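Exopolyphosphatase (Cytophaga hutchinsonii, PDB 3MDQ) probably hydrolyses inorganic polyphosphate from the chain end, releasing orthophosphate, as a Ppx/GppA-family exopolyphosphatase with an actin-like ATPase fold. Local coordinates at residues D110-A115 and L154-F159; T61-R66 and K100-D105. All blocks are in the same frame, centred on the assembly; numbering follows the deposited sequence.

Interaction 1 (D110-A115 and L154-F159); sequences DGAREA and LWKQSF
Ser158 meets Gly111 at the first turn of helix 111-125, its CB standing 3.5 Å from Gly111 CA. A CB on Gly111 would head toward the strand and fall only about 2.5 Å from Ser158 CB, too close to be tolerated, so the missing side chain is what allows this approach. Ser158 OG, anti to the backbone N (chi1 177°), also lies beside the glycine, 3.6 Å from Gly111 CA, but its hydrogen bond goes to Glu144 on the adjacent strand 143-148.

Two residues back along the strand, Lys156 adds an aliphatic contact. Its CG packs against the methyl of Ala115, with Ala115 CB 3.9 Å from Lys156 CG. Further out, Lys156 CE passes the methyl of Ala112, at 4.1 Å from Ala112 CB, and NZ then forms a salt bridge with Glu116, the residue after Ala115. Ala115 also touches Glu144 and Ile146, so its methyl sits against two neighbouring strands.

Behind this layer, Asp110 caps the helix: Arg113 N donates to Asp110 OD1 over 2.9 Å, and OD1 receives it nearly along its C-O axis. Glu114, buried, forms a salt bridge with Arg86. The axes of 111-115 and 154-159 approach to 6.8 Å, with 123° between their directions. The capped N-terminal turn of helix 111-125 thus lies against edge strand 153-159 of the six-stranded sheet, consistent with a contact between the two halves of an actin-like ATPase fold.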
loop_
_atom_site.group_PDB
_atom_site.type_symbol
_atom_site.label_atom_id
_atom_site.label_comp_id
_atom_site.label_asym_id
_atom_site.label_seq_id
_atom_site.Cartn_x
_atom_site.Cartn_y
_atom_site.Cartn_z
ATOM N N ASP A 110 -10.926 -9.683 -0.977
ATOM C CA ASP A 110 -11.459 -8.720 -1.904
ATOM C C ASP A 110 -11.082 -7.287 -1.485
ATOM O O ASP A 110 -10.489 -7.065 -0.409
ATOM C CB ASP A 110 -12.970 -8.900 -2.153
ATOM C CG ASP A 110 -13.845 -8.612 -0.972
ATOM O OD1 ASP A 110 -13.491 -7.899 0.002
ATOM O OD2 ASP A 110 -15.006 -9.103 -1.045
ATOM N N GLY A 111 -11.327 -6.348 -2.372
ATOM C CA GLY A 111 -10.917 -4.960 -2.139
ATOM C C GLY A 111 -11.569 -4.334 -0.895
ATOM O O GLY A 111 -10.869 -3.630 -0.145
ATOM N N ALA A 112 -12.847 -4.629 -0.655
ATOM C CA ALA A 112 -13.560 -4.092 0.503
ATOM C C ALA A 112 -12.862 -4.557 1.768
ATOM O O ALA A 112 -12.609 -3.783 2.691
ATOM C CB ALA A 112 -15.085 -4.496 0.515
ATOM N N ARG A 113 -12.544 -5.852 1.829
ATOM C CA ARG A 113 -11.965 -6.404 3.050
ATOM C C ARG A 113 -10.556 -5.913 3.224
ATOM O O ARG A 113 -10.119 -5.624 4.345
ATOM C CB ARG A 113 -11.935 -7.920 2.972
ATOM C CG ARG A 113 -11.464 -8.614 4.230
ATOM C CD ARG A 113 -12.365 -8.303 5.380
ATOM N NE ARG A 113 -11.889 -8.910 6.634
ATOM C CZ ARG A 113 -12.046 -8.342 7.821
ATOM N NH1 ARG A 113 -12.596 -7.158 7.935
ATOM N NH2 ARG A 113 -11.585 -8.931 8.919
ATOM N N GLU A 114 -9.821 -5.791 2.120
ATOM C CA GLU A 114 -8.475 -5.197 2.138
ATOM C C GLU A 114 -8.517 -3.770 2.756
ATOM O O GLU A 114 -7.709 -3.427 3.624
ATOM C CB GLU A 114 -7.887 -5.142 0.714
ATOM C CG GLU A 114 -6.498 -4.621 0.628
ATOM C CD GLU A 114 -5.944 -4.607 -0.798
ATOM O OE1 GLU A 114 -6.709 -4.903 -1.742
ATOM O OE2 GLU A 114 -4.732 -4.255 -0.987
ATOM N N ALA A 115 -9.483 -2.986 2.330
ATOM C CA ALA A 115 -9.639 -1.650 2.875
ATOM C C ALA A 115 -9.902 -1.671 4.388
ATOM O O ALA A 115 -9.311 -0.893 5.164
ATOM C CB ALA A 115 -10.760 -0.914 2.134
ATOM N N LEU A 154 -16.902 4.462 8.429
ATOM C CA LEU A 154 -18.107 5.035 7.877
ATOM C C LEU A 154 -18.366 4.648 6.436
ATOM O O LEU A 154 -19.513 4.469 6.017
ATOM C CB LEU A 154 -18.026 6.558 8.024
ATOM C CG LEU A 154 -17.900 7.062 9.476
ATOM C CD1 LEU A 154 -17.598 8.590 9.553
ATOM C CD2 LEU A 154 -19.184 6.745 10.276
ATOM N N TRP A 155 -17.286 4.499 5.665
ATOM C CA TRP A 155 -17.373 4.178 4.262
ATOM C C TRP A 155 -16.004 3.635 3.835
ATOM O O TRP A 155 -14.957 4.090 4.327
ATOM C CB TRP A 155 -17.722 5.412 3.422
ATOM C CG TRP A 155 -17.674 5.242 1.951
ATOM C CD1 TRP A 155 -18.699 4.858 1.121
ATOM C CD2 TRP A 155 -16.543 5.484 1.109
ATOM N NE1 TRP A 155 -18.258 4.871 -0.190
ATOM C CE2 TRP A 155 -16.952 5.257 -0.225
ATOM C CE3 TRP A 155 -15.235 5.912 1.356
ATOM C CZ2 TRP A 155 -16.069 5.386 -1.307
ATOM C CZ3 TRP A 155 -14.378 6.072 0.290
ATOM C CH2 TRP A 155 -14.806 5.810 -1.027
ATOM N N LYS A 156 -16.009 2.702 2.905
ATOM C CA LYS A 156 -14.730 2.285 2.286
ATOM C C LYS A 156 -14.964 1.776 0.892
ATOM O O LYS A 156 -16.038 1.253 0.573
ATOM C CB LYS A 156 -13.996 1.227 3.095
ATOM C CG LYS A 156 -14.505 -0.213 3.044
ATOM C CD LYS A 156 -15.870 -0.393 3.584
ATOM C CE LYS A 156 -16.317 -1.849 3.458
ATOM N NZ LYS A 156 -17.544 -2.161 4.273
ATOM N N GLN A 157 -13.952 1.912 0.031
ATOM C CA GLN A 157 -14.043 1.384 -1.328
ATOM C C GLN A 157 -12.642 1.202 -1.883
ATOM O O GLN A 157 -11.758 2.024 -1.642
ATOM C CB GLN A 157 -14.891 2.300 -2.219
ATOM C CG GLN A 157 -15.233 1.662 -3.549
ATOM C CD GLN A 157 -16.491 2.210 -4.185
ATOM O OE1 GLN A 157 -17.377 2.752 -3.500
ATOM N NE2 GLN A 157 -16.581 2.068 -5.508
ATOM N N SER A 158 -12.452 0.116 -2.631
ATOM C CA SER A 158 -11.221 -0.171 -3.345
ATOM C C SER A 158 -11.456 0.106 -4.825
ATOM O O SER A 158 -12.501 -0.230 -5.380
ATOM C CB SER A 158 -10.884 -1.640 -3.152
ATOM O OG SER A 158 -9.731 -2.019 -3.869
ATOM N N PHE A 159 -10.451 0.666 -5.468
ATOM C CA PHE A 159 -10.474 0.961 -6.896
ATOM C C PHE A 159 -9.229 0.337 -7.561
ATOM O O PHE A 159 -8.113 0.462 -7.073
ATOM C CB PHE A 159 -10.444 2.476 -7.125
ATOM C CG PHE A 159 -11.624 3.214 -6.537
ATOM C CD1 PHE A 159 -11.611 3.617 -5.210
ATOM C CD2 PHE A 159 -12.729 3.501 -7.305
ATOM C CE1 PHE A 159 -12.687 4.292 -4.671
ATOM C CE2 PHE A 159 -13.798 4.181 -6.779
ATOM C CZ PHE A 159 -13.772 4.577 -5.456
#

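Interaction 2 (T61-R66 and K100-D105); sequences TLKKFR and KEVNID
Leu62 begins the contact through its backbone, Leu62 O lying 4.0 Å from Val102 CG1, while its side chain reaches Ile9 and Met11 on strand 5-11. Lys63 follows with an aliphatic stem that packs on both Val102 and Glu101. Bends at chi3 (74°) and chi4 (65°) fold its end round to the carboxylate, where Lys63 NZ and Glu101 OE2 form a salt bridge of 2.7 Å through the anti lone pair of the oxygen.

One turn later, Arg66 runs past Val102 in the opposite direction, with Arg66 CB 3.8 Å from Val102 CG1. Its NH1 donates to the main-chain oxygen of Val102 (Arg66 NH1 to Val102 O, 2.8 Å), and that oxygen lies close to the guanidinium plane. NE has its own salt-bridge partner in Asp70. An alanine in place of Arg66 would probably leave Val102 O without this donor and Asp70 without this salt-bridge partner. Arg66 CD also approaches Ile104 CD1.

The acceptor lies where helix 91-102 ends and Asn103 takes positive phi, so the arginine ties down the C-terminal end of that helix. Helix 52-71 is thereby joined to the turn leading into strand 106-108, as part of the helical layer over the five-stranded sheet of an actin-like ATPase domain.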
loop_
_atom_site.group_PDB
_atom_site.type_symbol
_atom_site.label_atom_id
_atom_site.label_comp_id
_atom_site.label_asym_id
_atom_site.label_seq_id
_atom_site.Cartn_x
_atom_site.Cartn_y
_atom_site.Cartn_z
ATOM N N THR A 61 10.568 -15.457 -3.771
ATOM C CA THR A 61 10.424 -14.652 -2.575
ATOM C C THR A 61 9.744 -15.438 -1.457
ATOM O O THR A 61 10.168 -15.362 -0.307
ATOM C CB THR A 61 9.637 -13.370 -2.880
ATOM O OG1 THR A 61 10.471 -12.511 -3.675
ATOM C CG2 THR A 61 9.239 -12.610 -1.605
ATOM N N LEU A 62 8.714 -16.196 -1.808
ATOM C CA LEU A 62 8.016 -16.969 -0.792
ATOM C C LEU A 62 8.880 -18.095 -0.184
ATOM O O LEU A 62 8.749 -18.398 1.011
ATOM C CB LEU A 62 6.643 -17.444 -1.295
ATOM C CG LEU A 62 5.654 -16.264 -1.486
ATOM C CD1 LEU A 62 4.441 -16.717 -2.238
ATOM C CD2 LEU A 62 5.261 -15.595 -0.183
ATOM N N LYS A 63 9.791 -18.681 -0.980
ATOM C CA LYS A 63 10.725 -19.662 -0.462
ATOM C C LYS A 63 11.637 -18.996 0.561
ATOM O O LYS A 63 11.896 -19.547 1.629
ATOM C CB LYS A 63 11.523 -20.313 -1.586
ATOM C CG LYS A 63 10.705 -21.287 -2.452
ATOM C CD LYS A 63 11.504 -21.935 -3.570
ATOM C CE LYS A 63 12.473 -23.024 -3.062
ATOM N NZ LYS A 63 11.749 -24.209 -2.453
ATOM N N LYS A 64 12.109 -17.787 0.259
ATOM C CA LYS A 64 12.897 -17.042 1.219
ATOM C C LYS A 64 12.131 -16.652 2.481
ATOM O O LYS A 64 12.648 -16.764 3.594
ATOM C CB LYS A 64 13.519 -15.825 0.549
ATOM C CG LYS A 64 14.579 -16.224 -0.479
ATOM C CD LYS A 64 15.073 -15.021 -1.286
ATOM C CE LYS A 64 16.058 -15.477 -2.363
ATOM N NZ LYS A 64 16.370 -14.402 -3.329
ATOM N N PHE A 65 10.890 -16.208 2.322
ATOM C CA PHE A 65 10.067 -15.878 3.474
ATOM C C PHE A 65 9.783 -17.117 4.330
ATOM O O PHE A 65 9.776 -17.037 5.552
ATOM C CB PHE A 65 8.729 -15.264 3.024
ATOM C CG PHE A 65 8.804 -13.786 2.605
ATOM C CD1 PHE A 65 10.015 -13.081 2.471
ATOM C CD2 PHE A 65 7.634 -13.123 2.266
ATOM C CE1 PHE A 65 10.018 -11.715 2.096
ATOM C CE2 PHE A 65 7.658 -11.751 1.896
ATOM C CZ PHE A 65 8.823 -11.080 1.821
ATOM N N ARG A 66 9.564 -18.265 3.694
ATOM C CA ARG A 66 9.324 -19.505 4.429
ATOM C C ARG A 66 10.543 -19.843 5.303
ATOM O O ARG A 66 10.381 -20.202 6.490
ATOM C CB ARG A 66 8.994 -20.632 3.462
ATOM C CG ARG A 66 8.906 -22.018 4.102
ATOM C CD ARG A 66 7.655 -22.258 4.917
ATOM N NE ARG A 66 7.868 -23.252 5.971
ATOM C CZ ARG A 66 7.030 -24.215 6.359
ATOM N NH1 ARG A 66 5.938 -24.532 5.682
ATOM N NH2 ARG A 66 7.360 -24.942 7.412
ATOM N N LYS A 100 2.260 -26.155 -2.819
ATOM C CA LYS A 100 3.169 -27.265 -3.063
ATOM C C LYS A 100 4.570 -26.951 -2.560
ATOM O O LYS A 100 5.209 -27.793 -1.916
ATOM C CB LYS A 100 3.195 -27.612 -4.550
ATOM C CG LYS A 100 4.156 -28.770 -4.917
ATOM C CD LYS A 100 3.846 -29.270 -6.330
ATOM C CE LYS A 100 5.076 -29.804 -7.048
ATOM N NZ LYS A 100 4.868 -29.773 -8.528
ATOM N N GLU A 101 5.045 -25.756 -2.849
ATOM C CA GLU A 101 6.457 -25.410 -2.602
ATOM C C GLU A 101 6.786 -25.128 -1.149
ATOM O O GLU A 101 7.842 -25.549 -0.673
ATOM C CB GLU A 101 6.801 -24.205 -3.429
ATOM C CG GLU A 101 8.254 -23.943 -3.641
ATOM C CD GLU A 101 8.917 -24.889 -4.636
ATOM O OE1 GLU A 101 8.233 -25.493 -5.508
ATOM O OE2 GLU A 101 10.157 -25.004 -4.528
ATOM N N VAL A 102 5.916 -24.392 -0.459
ATOM C CA VAL A 102 6.205 -23.917 0.894
ATOM C C VAL A 102 5.086 -24.218 1.915
ATOM O O VAL A 102 5.155 -23.843 3.087
ATOM C CB VAL A 102 6.552 -22.402 0.916
ATOM C CG1 VAL A 102 7.850 -22.153 0.137
ATOM C CG2 VAL A 102 5.376 -21.509 0.383
ATOM N N ASN A 103 4.050 -24.923 1.478
ATOM C CA ASN A 103 2.953 -25.314 2.374
ATOM C C ASN A 103 2.307 -24.161 3.081
ATOM O O ASN A 103 2.002 -24.246 4.269
ATOM C CB ASN A 103 3.417 -26.384 3.372
ATOM C CG ASN A 103 2.236 -27.156 3.990
ATOM O OD1 ASN A 103 1.182 -27.300 3.352
ATOM N ND2 ASN A 103 2.400 -27.630 5.212
ATOM N N ILE A 104 2.057 -23.079 2.344
ATOM C CA ILE A 104 1.344 -21.904 2.851
ATOM C C ILE A 104 0.074 -21.806 1.981
ATOM O O ILE A 104 0.145 -21.944 0.747
ATOM C CB ILE A 104 2.220 -20.660 2.747
ATOM C CG1 ILE A 104 3.377 -20.728 3.771
ATOM C CG2 ILE A 104 1.377 -19.371 2.979
ATOM C CD1 ILE A 104 4.468 -19.685 3.553
ATOM N N ASP A 105 -1.069 -21.570 2.617
ATOM C CA ASP A 105 -2.335 -21.373 1.890
ATOM C C ASP A 105 -2.607 -19.880 1.783
ATOM O O ASP A 105 -2.653 -19.163 2.764
ATOM C CB ASP A 105 -3.526 -22.118 2.523
ATOM C CG ASP A 105 -3.399 -23.649 2.373
ATOM O OD1 ASP A 105 -3.752 -24.250 1.307
ATOM O OD2 ASP A 105 -2.913 -24.244 3.324
#

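The two contacts do not touch: their centres lie 27 Å apart, and their nearest atoms remain about 13 Å from each other. They follow one another along the chain, and only the short strand 106-108, with the turns around it, separates segment 100-105 from segment 110-115. Interaction 2 stays within the part of the chain built on the five-stranded sheet, its centre 22 Å from the centre of the chain, against 13 Å for the centre of interaction 1, which reaches across to the six-stranded sheet. In actin-like ATPases the active site occupies the cleft between two such halves; none of the residues described here is assigned to that site.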